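Local coordinates for CaaX farnesyltransferase beta subunit Ram1 (Aspergillus fumigatus, PDB 4L9P), which probably serves as the peptide-binding beta subunit of a zinc-dependent heterodimer that transfers farnesyl from farnesyl diphosphate to a cysteine near the C-terminus of target proteins, at residues Gln236-Phe241 / Gly247-Arg252; Asn399-Glu404 / Ser442-Tyr447; Thr88-Leu93 / Arg359-Val364. All blocks are in the same frame, centred on the assembly; numbering follows the deposited sequence.

Overall arrangement
Interaction 3 spans the chain most widely, pairing the start of helix 89-105 with the loop before helix 368-371. Interaction 1 falls within that span, joining the loop after helix 224-234 to the start of helix 251-263. Interaction 2 follows, between the start of helix 403-413 and the end of helix 431-444. Both segments of interactions 1 and 2, and loop 359-364, belong to the alpha-alpha toroid. The centres of interactions 1 and 2 lie about 32 Å apart. Interactions 1 and 3 meet the two ends of FII from separate places in the fold: Arg252 at the isoprenoid tail, Arg359 and Lys362 at the phosphonate. Interaction 2 joins helix ends away from that pocket.

Interaction 1 (Gln236-Phe241 / Gly247-Arg252); sequences QPDGGF and GEEDVR. With FII ([(3,7,11-trimethyl-dodeca-2,6,10-trienyloxycarbamoyl)-methyl]-phosphonic acid), chain Q; EDO (1,2-ethanediol), chain O.
Asp238 and Glu249 bring two carboxylates together where the loop after helix 224-234 folds against the lead-in to helix 251-263 of the alpha-alpha toroid. The loop side is a type I beta turn from Gln236 to Gly239, continued by an Asx turn in which Asp238 OD1 accepts from Gly240 N. That N-H meets the oxygen from above the carboxylate plane. Glu249 reaches in with CG anti to its own backbone N (chi1 -177°) and the rest of its chain extended, and Glu249 OE2 ends 2.5 Å from Asp238 OD1. So short an approach between two acid oxygens suggests that one of the groups carries a proton. The carboxylate planes stand 68° apart, and Glu249 OE2 also lies 3.2 Å from Gly240 CA. Along the way Glu249 CG rests on Phe241 O, while the CG of Gln236 packs beside Glu249 OE1. A 1,2-ethanediol, probably from the crystallisation liquor, accepts from Asp238 N through its O1.

Asp250 is the N-cap just before helix 251-263, its OD1 taking a weak bond from Arg252 N. Arg252 turns back and grips this aspartate side-on: Arg252 NH2 meets the syn lone pair of Asp250 OD2 at 2.8 Å, and NE bonds OD1. Glu248 OE2 takes NH2 as well, through its anti lone pair, so two acids fix the guanidinium. This holds Arg252 in the pocket, where NH1 bonds the backbone of the bound peptide and Arg252 CG lies 3.8 Å from C11 of FII. Back at the seam, one water accepts from Phe241 N at 2.8 Å and donates to Asp250 O at 2.8 Å.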
loop_
_atom_site.group_PDB
_atom_site.type_symbol
_atom_site.label_atom_id
_atom_site.label_comp_id
_atom_site.label_asym_id
_atom_site.label_seq_id
_atom_site.Cartn_x
_atom_site.Cartn_y
_atom_site.Cartn_z
ATOM N N GLN B 236 -7.894 5.379 17.358
ATOM C CA GLN B 236 -9.335 5.507 17.172
ATOM C C GLN B 236 -10.114 4.412 17.887
ATOM O O GLN B 236 -9.576 3.343 18.164
ATOM C CB GLN B 236 -9.669 5.410 15.684
ATOM C CG GLN B 236 -9.014 6.533 14.858
ATOM C CD GLN B 236 -9.368 7.933 15.427
ATOM O OE1 GLN B 236 -8.461 8.759 15.826
ATOM N NE2 GLN B 236 -10.637 8.204 15.480
ATOM N N PRO B 237 -11.419 4.623 18.135
ATOM C CA PRO B 237 -12.217 3.595 18.837
ATOM C C PRO B 237 -12.219 2.242 18.143
ATOM O O PRO B 237 -12.319 1.218 18.815
ATOM C CB PRO B 237 -13.630 4.173 18.792
ATOM C CG PRO B 237 -13.352 5.670 18.831
ATOM C CD PRO B 237 -12.172 5.870 17.917
ATOM N N ASP B 238 -12.142 2.242 16.812
ATOM C CA ASP B 238 -12.177 0.984 16.072
ATOM C C ASP B 238 -10.841 0.253 16.021
ATOM O O ASP B 238 -10.743 -0.794 15.378
ATOM C CB ASP B 238 -12.751 1.155 14.653
ATOM C CG ASP B 238 -11.809 1.871 13.709
ATOM O OD1 ASP B 238 -10.731 2.343 14.124
ATOM O OD2 ASP B 238 -12.162 1.914 12.519
ATOM N N GLY B 239 -9.841 0.774 16.738
ATOM C CA GLY B 239 -8.568 0.083 16.828
ATOM C C GLY B 239 -7.458 0.584 15.910
ATOM O O GLY B 239 -6.281 0.350 16.149
ATOM N N GLY B 240 -7.863 1.291 14.856
ATOM C CA GLY B 240 -6.908 1.883 13.927
ATOM C C GLY B 240 -6.373 3.223 14.376
ATOM O O GLY B 240 -6.588 3.694 15.533
ATOM N N PHE B 241 -5.710 3.908 13.428
ATOM C CA PHE B 241 -5.056 5.194 13.694
ATOM C C PHE B 241 -5.353 6.134 12.537
ATOM O O PHE B 241 -5.286 5.752 11.351
ATOM C CB PHE B 241 -3.524 5.015 13.720
ATOM C CG PHE B 241 -3.033 4.292 14.918
ATOM C CD1 PHE B 241 -3.048 2.891 14.974
ATOM C CD2 PHE B 241 -2.584 5.034 16.004
ATOM C CE1 PHE B 241 -2.565 2.238 16.150
ATOM C CE2 PHE B 241 -2.137 4.379 17.201
ATOM C CZ PHE B 241 -2.134 2.989 17.265
ATOM N N GLY B 247 -7.224 13.993 10.478
ATOM C CA GLY B 247 -6.976 13.381 9.168
ATOM C C GLY B 247 -7.640 12.032 8.992
ATOM O O GLY B 247 -8.338 11.500 9.852
ATOM N N GLU B 248 -7.380 11.452 7.838
ATOM C CA GLU B 248 -7.997 10.181 7.471
ATOM C C GLU B 248 -7.437 8.988 8.289
ATOM O O GLU B 248 -6.281 9.002 8.775
ATOM C CB GLU B 248 -7.800 9.847 5.968
ATOM C CG GLU B 248 -6.330 9.740 5.534
ATOM C CD GLU B 248 -5.640 11.062 5.124
ATOM O OE1 GLU B 248 -6.095 12.156 5.491
ATOM O OE2 GLU B 248 -4.612 10.996 4.416
ATOM N N GLU B 249 -8.287 7.966 8.421
ATOM C CA GLU B 249 -7.912 6.692 9.059
ATOM C C GLU B 249 -7.790 5.613 8.004
ATOM O O GLU B 249 -8.760 5.257 7.356
ATOM C CB GLU B 249 -8.980 6.304 10.069
ATOM C CG GLU B 249 -8.585 4.996 10.808
ATOM C CD GLU B 249 -9.547 4.537 11.839
ATOM O OE1 GLU B 249 -10.613 5.165 12.078
ATOM O OE2 GLU B 249 -9.256 3.470 12.449
ATOM N N ASP B 250 -6.585 5.033 7.945
ATOM C CA ASP B 250 -6.346 3.913 7.011
ATOM C C ASP B 250 -5.127 3.186 7.492
ATOM O O ASP B 250 -4.486 3.596 8.463
ATOM C CB ASP B 250 -6.261 4.395 5.534
ATOM C CG ASP B 250 -5.112 5.325 5.278
ATOM O OD1 ASP B 250 -4.002 5.030 5.748
ATOM O OD2 ASP B 250 -5.321 6.371 4.588
ATOM N N VAL B 251 -4.855 2.060 6.837
ATOM C CA VAL B 251 -3.812 1.187 7.363
ATOM C C VAL B 251 -2.401 1.797 7.257
ATOM O O VAL B 251 -1.537 1.339 8.004
ATOM C CB VAL B 251 -3.837 -0.185 6.693
ATOM C CG1 VAL B 251 -5.199 -0.940 6.973
ATOM C CG2 VAL B 251 -3.490 -0.049 5.247
ATOM N N ARG B 252 -2.158 2.832 6.439
ATOM C CA ARG B 252 -0.903 3.608 6.559
ATOM C C ARG B 252 -0.736 4.160 7.915
ATOM O O ARG B 252 0.381 4.172 8.463
ATOM C CB ARG B 252 -0.878 4.891 5.699
ATOM C CG ARG B 252 -0.925 4.561 4.319
ATOM C CD ARG B 252 -1.034 5.975 3.546
ATOM N NE ARG B 252 -2.270 6.658 3.894
ATOM C CZ ARG B 252 -2.397 7.999 4.036
ATOM N NH1 ARG B 252 -1.399 8.841 3.808
ATOM N NH2 ARG B 252 -3.528 8.446 4.377
HETATM C C1 FII Q . 3.869 3.517 4.368
HETATM C C2 FII Q . 3.005 4.108 3.286
HETATM C C6 FII Q . 2.716 5.543 3.418
HETATM C C10 FII Q . 2.218 3.183 2.450
HETATM C C11 FII Q . 1.230 3.640 1.377
HETATM C C12 FII Q . 1.955 3.528 0.004
HETATM C C15 FII Q . 1.082 3.486 -1.247
HETATM C C18 FII Q . 1.742 3.380 -2.616
HETATM C C22 FII Q . -0.312 4.000 -1.076
HETATM C C23 FII Q . -1.267 3.612 -2.193
HETATM C C24 FII Q . -2.547 4.353 -2.109
HETATM C C27 FII Q . -3.270 4.307 -3.417
HETATM C C30 FII Q . -4.217 3.132 -3.586
HETATM C C34 FII Q . -3.508 5.630 -4.040
HETATM C C35 FII Q . -4.454 5.824 -5.207
HETATM O O36 FII Q . -3.748 6.206 -6.374
HETATM N N42 FII Q . -2.743 5.363 -6.765
HETATM C C43 FII Q . -3.128 4.527 -7.823
HETATM O O44 FII Q . -4.259 4.494 -8.331
HETATM C C45 FII Q . -1.991 3.647 -8.324
HETATM P P46 FII Q . -2.545 1.976 -8.950
HETATM O O49 FII Q . -3.472 1.444 -7.923
HETATM O O50 FII Q . -3.126 2.165 -10.317
HETATM O O51 FII Q . -1.210 1.204 -8.999
HETATM C C1 EDO O . -12.654 4.799 14.164
HETATM O O1 EDO O . -13.344 4.427 15.364
HETATM C C2 EDO O . -12.924 6.201 13.625
HETATM O O2 EDO O . -12.859 7.349 14.475
HETATM O O HOH W 1 -5.415 2.629 10.899
#

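Interaction 2 (Asn399-Glu404 / Ser442-Tyr447); sequences NLYSRE and STVQYY
Polar contact across this seam, between helices 403-413 and 431-444 of the alpha-alpha toroid, comes down to Arg403 donating to the backbone of Val444 near the C-terminal end of helix 431-444. Arg403 NH1 reaches Val444 O at 2.9 Å with an N-H...O angle of 157°, approaching nearly along the C=O axis and with the oxygen close to the guanidinium plane. A bend at chi3 (-59°) turns the head group toward that carbonyl. NE, by contrast, is taken by a salt bridge to Asp481.

Apolar contact uses the same arginine lower down. Its methylene chain runs past the valine in the opposite direction, with Arg403 CG 4.0 Å from Val444 CB. Tyr401 reaches the same valine through CG1, which Arg403 CG also approaches: Tyr401 OH stands 3.7 Å from Val444 CG1, and that methyl lies at the edge of the ring, near its plane. The two side chains cross at about a right angle. Leu406 and Thr407, further along helix 403-413, also pack on Val444.

Arg403 thus does double duty, packing its methylenes on the valine while its charged head is shared between Asp481 and a helix-end carbonyl, whose partial negative charge it probably complements.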
loop_
_atom_site.group_PDB
_atom_site.type_symbol
_atom_site.label_atom_id
_atom_site.label_comp_id
_atom_site.label_asym_id
_atom_site.label_seq_id
_atom_site.Cartn_x
_atom_site.Cartn_y
_atom_site.Cartn_z
ATOM N N ASN B 399 10.129 -19.467 -2.196
ATOM C CA ASN B 399 9.550 -18.263 -2.777
ATOM C C ASN B 399 8.382 -18.649 -3.610
ATOM O O ASN B 399 8.515 -19.504 -4.491
ATOM C CB ASN B 399 10.596 -17.559 -3.616
ATOM C CG ASN B 399 11.734 -17.134 -2.781
ATOM O OD1 ASN B 399 11.506 -16.405 -1.782
ATOM N ND2 ASN B 399 12.964 -17.629 -3.098
ATOM N N LEU B 400 7.230 -18.062 -3.320
ATOM C CA LEU B 400 5.988 -18.422 -3.975
ATOM C C LEU B 400 5.613 -17.529 -5.171
ATOM O O LEU B 400 4.509 -17.608 -5.646
ATOM C CB LEU B 400 4.847 -18.493 -2.926
ATOM C CG LEU B 400 5.082 -19.611 -1.873
ATOM C CD1 LEU B 400 3.895 -19.571 -0.876
ATOM C CD2 LEU B 400 5.227 -20.993 -2.483
ATOM N N TYR B 401 6.540 -16.691 -5.615
ATOM C CA TYR B 401 6.394 -15.790 -6.748
ATOM C C TYR B 401 7.671 -16.002 -7.595
ATOM O O TYR B 401 8.568 -16.766 -7.207
ATOM C CB TYR B 401 6.304 -14.306 -6.310
ATOM C CG TYR B 401 7.562 -13.817 -5.646
ATOM C CD1 TYR B 401 7.876 -14.133 -4.347
ATOM C CD2 TYR B 401 8.422 -12.984 -6.353
ATOM C CE1 TYR B 401 9.058 -13.688 -3.738
ATOM C CE2 TYR B 401 9.607 -12.489 -5.748
ATOM C CZ TYR B 401 9.922 -12.835 -4.440
ATOM O OH TYR B 401 11.116 -12.336 -3.895
ATOM N N SER B 402 7.753 -15.312 -8.735
ATOM C CA SER B 402 8.897 -15.432 -9.640
ATOM C C SER B 402 9.920 -14.342 -9.372
ATOM O O SER B 402 9.756 -13.179 -9.793
ATOM C CB SER B 402 8.418 -15.370 -11.113
ATOM O OG SER B 402 9.573 -15.363 -11.961
ATOM N N ARG B 403 11.036 -14.720 -8.744
ATOM C CA ARG B 403 12.128 -13.766 -8.565
ATOM C C ARG B 403 12.740 -13.360 -9.908
ATOM O O ARG B 403 13.119 -12.197 -10.100
ATOM C CB ARG B 403 13.213 -14.352 -7.631
ATOM C CG ARG B 403 12.766 -14.477 -6.160
ATOM C CD ARG B 403 14.004 -14.940 -5.238
ATOM N NE ARG B 403 14.588 -16.186 -5.609
ATOM C CZ ARG B 403 15.866 -16.375 -5.886
ATOM N NH1 ARG B 403 16.810 -15.388 -5.758
ATOM N NH2 ARG B 403 16.238 -17.597 -6.215
ATOM N N GLU B 404 12.786 -14.300 -10.845
ATOM C CA GLU B 404 13.310 -13.996 -12.178
ATOM C C GLU B 404 12.445 -12.883 -12.803
ATOM O O GLU B 404 12.986 -11.930 -13.343
ATOM C CB GLU B 404 13.228 -15.255 -13.075
ATOM C CG GLU B 404 13.564 -14.928 -14.528
ATOM C CD GLU B 404 13.660 -16.117 -15.468
ATOM O OE1 GLU B 404 13.319 -17.234 -15.035
ATOM O OE2 GLU B 404 14.163 -15.913 -16.601
ATOM N N SER B 442 16.561 -5.789 -3.822
ATOM C CA SER B 442 17.297 -6.366 -2.670
ATOM C C SER B 442 16.545 -7.575 -2.148
ATOM O O SER B 442 17.150 -8.607 -1.817
ATOM C CB SER B 442 17.543 -5.321 -1.599
ATOM O OG SER B 442 18.275 -5.963 -0.536
ATOM N N THR B 443 15.212 -7.491 -1.995
ATOM C CA THR B 443 14.437 -8.607 -1.427
ATOM C C THR B 443 14.691 -9.909 -2.159
ATOM O O THR B 443 14.821 -10.972 -1.549
ATOM C CB THR B 443 12.914 -8.292 -1.560
ATOM O OG1 THR B 443 12.624 -7.132 -0.794
ATOM C CG2 THR B 443 11.980 -9.473 -1.157
ATOM N N VAL B 444 14.770 -9.839 -3.497
ATOM C CA VAL B 444 14.986 -11.088 -4.250
ATOM C C VAL B 444 16.372 -11.697 -4.032
ATOM O O VAL B 444 16.587 -12.876 -4.359
ATOM C CB VAL B 444 14.738 -10.965 -5.768
ATOM C CG1 VAL B 444 13.352 -10.404 -6.113
ATOM C CG2 VAL B 444 15.787 -10.195 -6.483
ATOM N N GLN B 445 17.273 -10.905 -3.504
ATOM C CA GLN B 445 18.665 -11.358 -3.319
ATOM C C GLN B 445 18.918 -11.974 -1.964
ATOM O O GLN B 445 20.074 -12.351 -1.696
ATOM C CB GLN B 445 19.579 -10.167 -3.552
ATOM C CG GLN B 445 19.460 -9.619 -4.940
ATOM C CD GLN B 445 20.236 -8.302 -5.117
ATOM O OE1 GLN B 445 20.539 -7.594 -4.143
ATOM N NE2 GLN B 445 20.503 -7.941 -6.373
ATOM N N TYR B 446 17.927 -12.055 -1.074
ATOM C CA TYR B 446 18.135 -12.613 0.261
ATOM C C TYR B 446 17.047 -13.572 0.651
ATOM O O TYR B 446 15.876 -13.410 0.236
ATOM C CB TYR B 446 18.137 -11.478 1.346
ATOM C CG TYR B 446 19.338 -10.614 1.142
ATOM C CD1 TYR B 446 20.551 -11.004 1.711
ATOM C CD2 TYR B 446 19.306 -9.463 0.329
ATOM C CE1 TYR B 446 21.730 -10.320 1.427
ATOM C CE2 TYR B 446 20.468 -8.709 0.048
ATOM C CZ TYR B 446 21.677 -9.180 0.566
ATOM O OH TYR B 446 22.833 -8.535 0.246
ATOM N N TYR B 447 17.428 -14.540 1.487
ATOM C CA TYR B 447 16.467 -15.255 2.345
ATOM C C TYR B 447 16.219 -14.324 3.545
ATOM O O TYR B 447 17.196 -13.937 4.234
ATOM C CB TYR B 447 17.125 -16.540 2.875
ATOM C CG TYR B 447 17.482 -17.552 1.794
ATOM C CD1 TYR B 447 16.508 -18.370 1.264
ATOM C CD2 TYR B 447 18.806 -17.738 1.365
ATOM C CE1 TYR B 447 16.820 -19.327 0.298
ATOM C CE2 TYR B 447 19.135 -18.676 0.390
ATOM C CZ TYR B 447 18.127 -19.465 -0.146
ATOM O OH TYR B 447 18.433 -20.413 -1.108
#

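Interaction 3 (Thr88-Leu93 / Arg359-Val364); sequences TETTEL and RTNKLV. With FII ([(3,7,11-trimethyl-dodeca-2,6,10-trienyloxycarbamoyl)-methyl]-phosphonic acid), chain Q.
A chi1 of -67° in Thr90 keeps OG1 beside the backbone N and swings CG2 out toward the loop, where Thr90 CG2 meets Asn361 O at 3.4 Å. The side chains of Thr90 and Asn361 cross at about a right angle. One helical turn after Thr90, Leu93 meets Leu363, whose CG is turned away from its own carbonyl carbon (chi1 -59°); this lays Leu363 CD2 3.8 Å from Leu93 O, while CD1 faces the CB of Leu93. No direct hydrogen bond links the two segments. A water 2.9 Å from Thr90 O probably donates to it and may bond Asn361 O weakly, but it has more acceptors in reach than protons to give.

The loop segment is a type II beta turn from Arg359 to Lys362, closed by Lys362 N bonding Arg359 O. The turn sends Arg359 and Lys362 toward FII, while Asn361 and Leu363 carry the packing on the helix. Arg359 NE gives the phosphonate oxygen O49 of FII a nearly straight bond (2.8 Å, 167°), and Arg359 NH2 reaches the carbonyl oxygen O44 of FII at 2.9 Å. Lys362 NZ bonds a second phosphonate oxygen, O50 of FII, at 2.7 Å. Lys362 CD lies over one face of the guanidinium, toward its rim. Glu309 pairs with Arg359 NH1.

The polar ends of Thr90 and Asn361 turn to the alpha subunit: Thr90 OG1 bonds Asp193 and Asn361 ND2 bonds Asn258, both of that chain. The seam therefore sets the start of helix 89-105 against the loop between helices 338-346 and 368-371, just ahead of the zinc ligands Asp365 and Cys367, with Leu363 and Val364 both touching Thr97 further along helix 89-105.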
loop_
_atom_site.group_PDB
_atom_site.type_symbol
_atom_site.label_atom_id
_atom_site.label_comp_id
_atom_site.label_asym_id
_atom_site.label_seq_id
_atom_site.Cartn_x
_atom_site.Cartn_y
_atom_site.Cartn_z
ATOM N N THR B 88 -11.607 -2.997 -23.884
ATOM C CA THR B 88 -12.044 -1.912 -23.016
ATOM C C THR B 88 -10.841 -1.072 -22.601
ATOM O O THR B 88 -9.697 -1.409 -22.963
ATOM C CB THR B 88 -12.710 -2.434 -21.735
ATOM O OG1 THR B 88 -11.768 -3.215 -20.986
ATOM C CG2 THR B 88 -13.988 -3.263 -22.026
ATOM N N GLU B 89 -11.037 0.013 -21.857
ATOM C CA GLU B 89 -9.913 0.846 -21.502
ATOM C C GLU B 89 -8.849 0.042 -20.747
ATOM O O GLU B 89 -7.657 0.247 -20.943
ATOM C CB GLU B 89 -10.382 2.022 -20.645
ATOM C CG GLU B 89 -9.248 2.918 -20.177
ATOM C CD GLU B 89 -9.694 4.146 -19.390
ATOM O OE1 GLU B 89 -10.339 4.029 -18.307
ATOM O OE2 GLU B 89 -9.387 5.264 -19.855
ATOM N N THR B 90 -9.292 -0.894 -19.913
ATOM C CA THR B 90 -8.340 -1.743 -19.176
ATOM C C THR B 90 -7.424 -2.492 -20.139
ATOM O O THR B 90 -6.203 -2.516 -19.914
ATOM C CB THR B 90 -9.110 -2.791 -18.275
ATOM O OG1 THR B 90 -9.796 -2.068 -17.253
ATOM C CG2 THR B 90 -8.174 -3.786 -17.615
ATOM N N THR B 91 -7.988 -3.121 -21.189
ATOM C CA THR B 91 -7.125 -3.884 -22.083
ATOM C C THR B 91 -6.301 -2.981 -22.948
ATOM O O THR B 91 -5.185 -3.394 -23.320
ATOM C CB THR B 91 -7.875 -4.906 -22.922
ATOM O OG1 THR B 91 -8.880 -4.241 -23.689
ATOM C CG2 THR B 91 -8.516 -5.954 -22.000
ATOM N N GLU B 92 -6.771 -1.780 -23.273
ATOM C CA GLU B 92 -5.943 -0.858 -24.066
ATOM C C GLU B 92 -4.707 -0.478 -23.284
ATOM O O GLU B 92 -3.583 -0.502 -23.820
ATOM C CB GLU B 92 -6.728 0.405 -24.383
ATOM C CG GLU B 92 -7.837 0.226 -25.357
ATOM C CD GLU B 92 -8.613 1.554 -25.483
ATOM O OE1 GLU B 92 -7.975 2.572 -25.865
ATOM O OE2 GLU B 92 -9.820 1.610 -25.141
ATOM N N LEU B 93 -4.873 -0.142 -21.999
ATOM C CA LEU B 93 -3.718 0.259 -21.202
ATOM C C LEU B 93 -2.794 -0.914 -20.915
ATOM O O LEU B 93 -1.558 -0.770 -20.950
ATOM C CB LEU B 93 -4.183 0.852 -19.885
ATOM C CG LEU B 93 -4.863 2.193 -20.002
ATOM C CD1 LEU B 93 -5.587 2.506 -18.666
ATOM C CD2 LEU B 93 -3.866 3.268 -20.356
ATOM N N ARG B 359 -3.332 -3.812 -7.810
ATOM C CA ARG B 359 -4.726 -4.298 -7.656
ATOM C C ARG B 359 -5.202 -4.908 -8.947
ATOM O O ARG B 359 -4.601 -4.722 -10.030
ATOM C CB ARG B 359 -5.681 -3.170 -7.170
ATOM C CG ARG B 359 -5.449 -1.851 -7.882
ATOM C CD ARG B 359 -6.536 -0.811 -7.378
ATOM N NE ARG B 359 -6.107 0.531 -7.713
ATOM C CZ ARG B 359 -6.968 1.521 -8.011
ATOM N NH1 ARG B 359 -8.303 1.339 -7.872
ATOM N NH2 ARG B 359 -6.478 2.696 -8.353
ATOM N N THR B 360 -6.236 -5.732 -8.792
ATOM C CA THR B 360 -6.727 -6.515 -9.915
ATOM C C THR B 360 -7.081 -5.634 -11.112
ATOM O O THR B 360 -7.772 -4.614 -10.988
ATOM C CB THR B 360 -7.971 -7.300 -9.475
ATOM O OG1 THR B 360 -7.546 -8.118 -8.365
ATOM C CG2 THR B 360 -8.577 -8.167 -10.614
ATOM N N ASN B 361 -6.622 -6.090 -12.295
ATOM C CA ASN B 361 -6.905 -5.403 -13.559
ATOM C C ASN B 361 -6.300 -3.998 -13.689
ATOM O O ASN B 361 -6.716 -3.225 -14.547
ATOM C CB ASN B 361 -8.406 -5.410 -13.870
ATOM C CG ASN B 361 -8.830 -6.670 -14.612
ATOM O OD1 ASN B 361 -8.100 -7.136 -15.513
ATOM N ND2 ASN B 361 -10.000 -7.193 -14.306
ATOM N N LYS B 362 -5.251 -3.710 -12.886
ATOM C CA LYS B 362 -4.473 -2.496 -13.133
ATOM C C LYS B 362 -3.052 -2.881 -13.560
ATOM O O LYS B 362 -2.824 -4.071 -13.881
ATOM C CB LYS B 362 -4.525 -1.537 -11.924
ATOM C CG LYS B 362 -5.976 -1.025 -11.690
ATOM C CD LYS B 362 -6.004 0.330 -11.078
ATOM C CE LYS B 362 -5.724 1.375 -12.140
ATOM N NZ LYS B 362 -5.423 2.730 -11.578
ATOM N N LEU B 363 -2.151 -1.924 -13.635
ATOM C CA LEU B 363 -0.891 -2.177 -14.368
ATOM C C LEU B 363 0.254 -2.434 -13.405
ATOM O O LEU B 363 0.290 -1.958 -12.266
ATOM C CB LEU B 363 -0.541 -0.924 -15.175
ATOM C CG LEU B 363 -1.591 -0.475 -16.209
ATOM C CD1 LEU B 363 -1.142 0.824 -16.875
ATOM C CD2 LEU B 363 -1.824 -1.564 -17.245
ATOM N N VAL B 364 1.263 -3.105 -13.948
ATOM C CA VAL B 364 2.519 -3.220 -13.174
ATOM C C VAL B 364 3.154 -1.864 -12.866
ATOM O O VAL B 364 2.950 -0.877 -13.585
ATOM C CB VAL B 364 3.539 -4.129 -13.891
ATOM C CG1 VAL B 364 2.982 -5.558 -14.010
ATOM C CG2 VAL B 364 3.985 -3.533 -15.233
HETATM C C1 FII Q . 3.869 3.517 4.368
HETATM C C2 FII Q . 3.005 4.108 3.286
HETATM C C6 FII Q . 2.716 5.543 3.418
HETATM C C10 FII Q . 2.218 3.183 2.450
HETATM C C11 FII Q . 1.230 3.640 1.377
HETATM C C12 FII Q . 1.955 3.528 0.004
HETATM C C15 FII Q . 1.082 3.486 -1.247
HETATM C C18 FII Q . 1.742 3.380 -2.616
HETATM C C22 FII Q . -0.312 4.000 -1.076
HETATM C C23 FII Q . -1.267 3.612 -2.193
HETATM C C24 FII Q . -2.547 4.353 -2.109
HETATM C C27 FII Q . -3.270 4.307 -3.417
HETATM C C30 FII Q . -4.217 3.132 -3.586
HETATM C C34 FII Q . -3.508 5.630 -4.040
HETATM C C35 FII Q . -4.454 5.824 -5.207
HETATM O O36 FII Q . -3.748 6.206 -6.374
HETATM N N42 FII Q . -2.743 5.363 -6.765
HETATM C C43 FII Q . -3.128 4.527 -7.823
HETATM O O44 FII Q . -4.259 4.494 -8.331
HETATM C C45 FII Q . -1.991 3.647 -8.324
HETATM P P46 FII Q . -2.545 1.976 -8.950
HETATM O O49 FII Q . -3.472 1.444 -7.923
HETATM O O50 FII Q . -3.126 2.165 -10.317
HETATM O O51 FII Q . -1.210 1.204 -8.999
HETATM O O HOH W 2 -5.190 -1.891 -17.293
#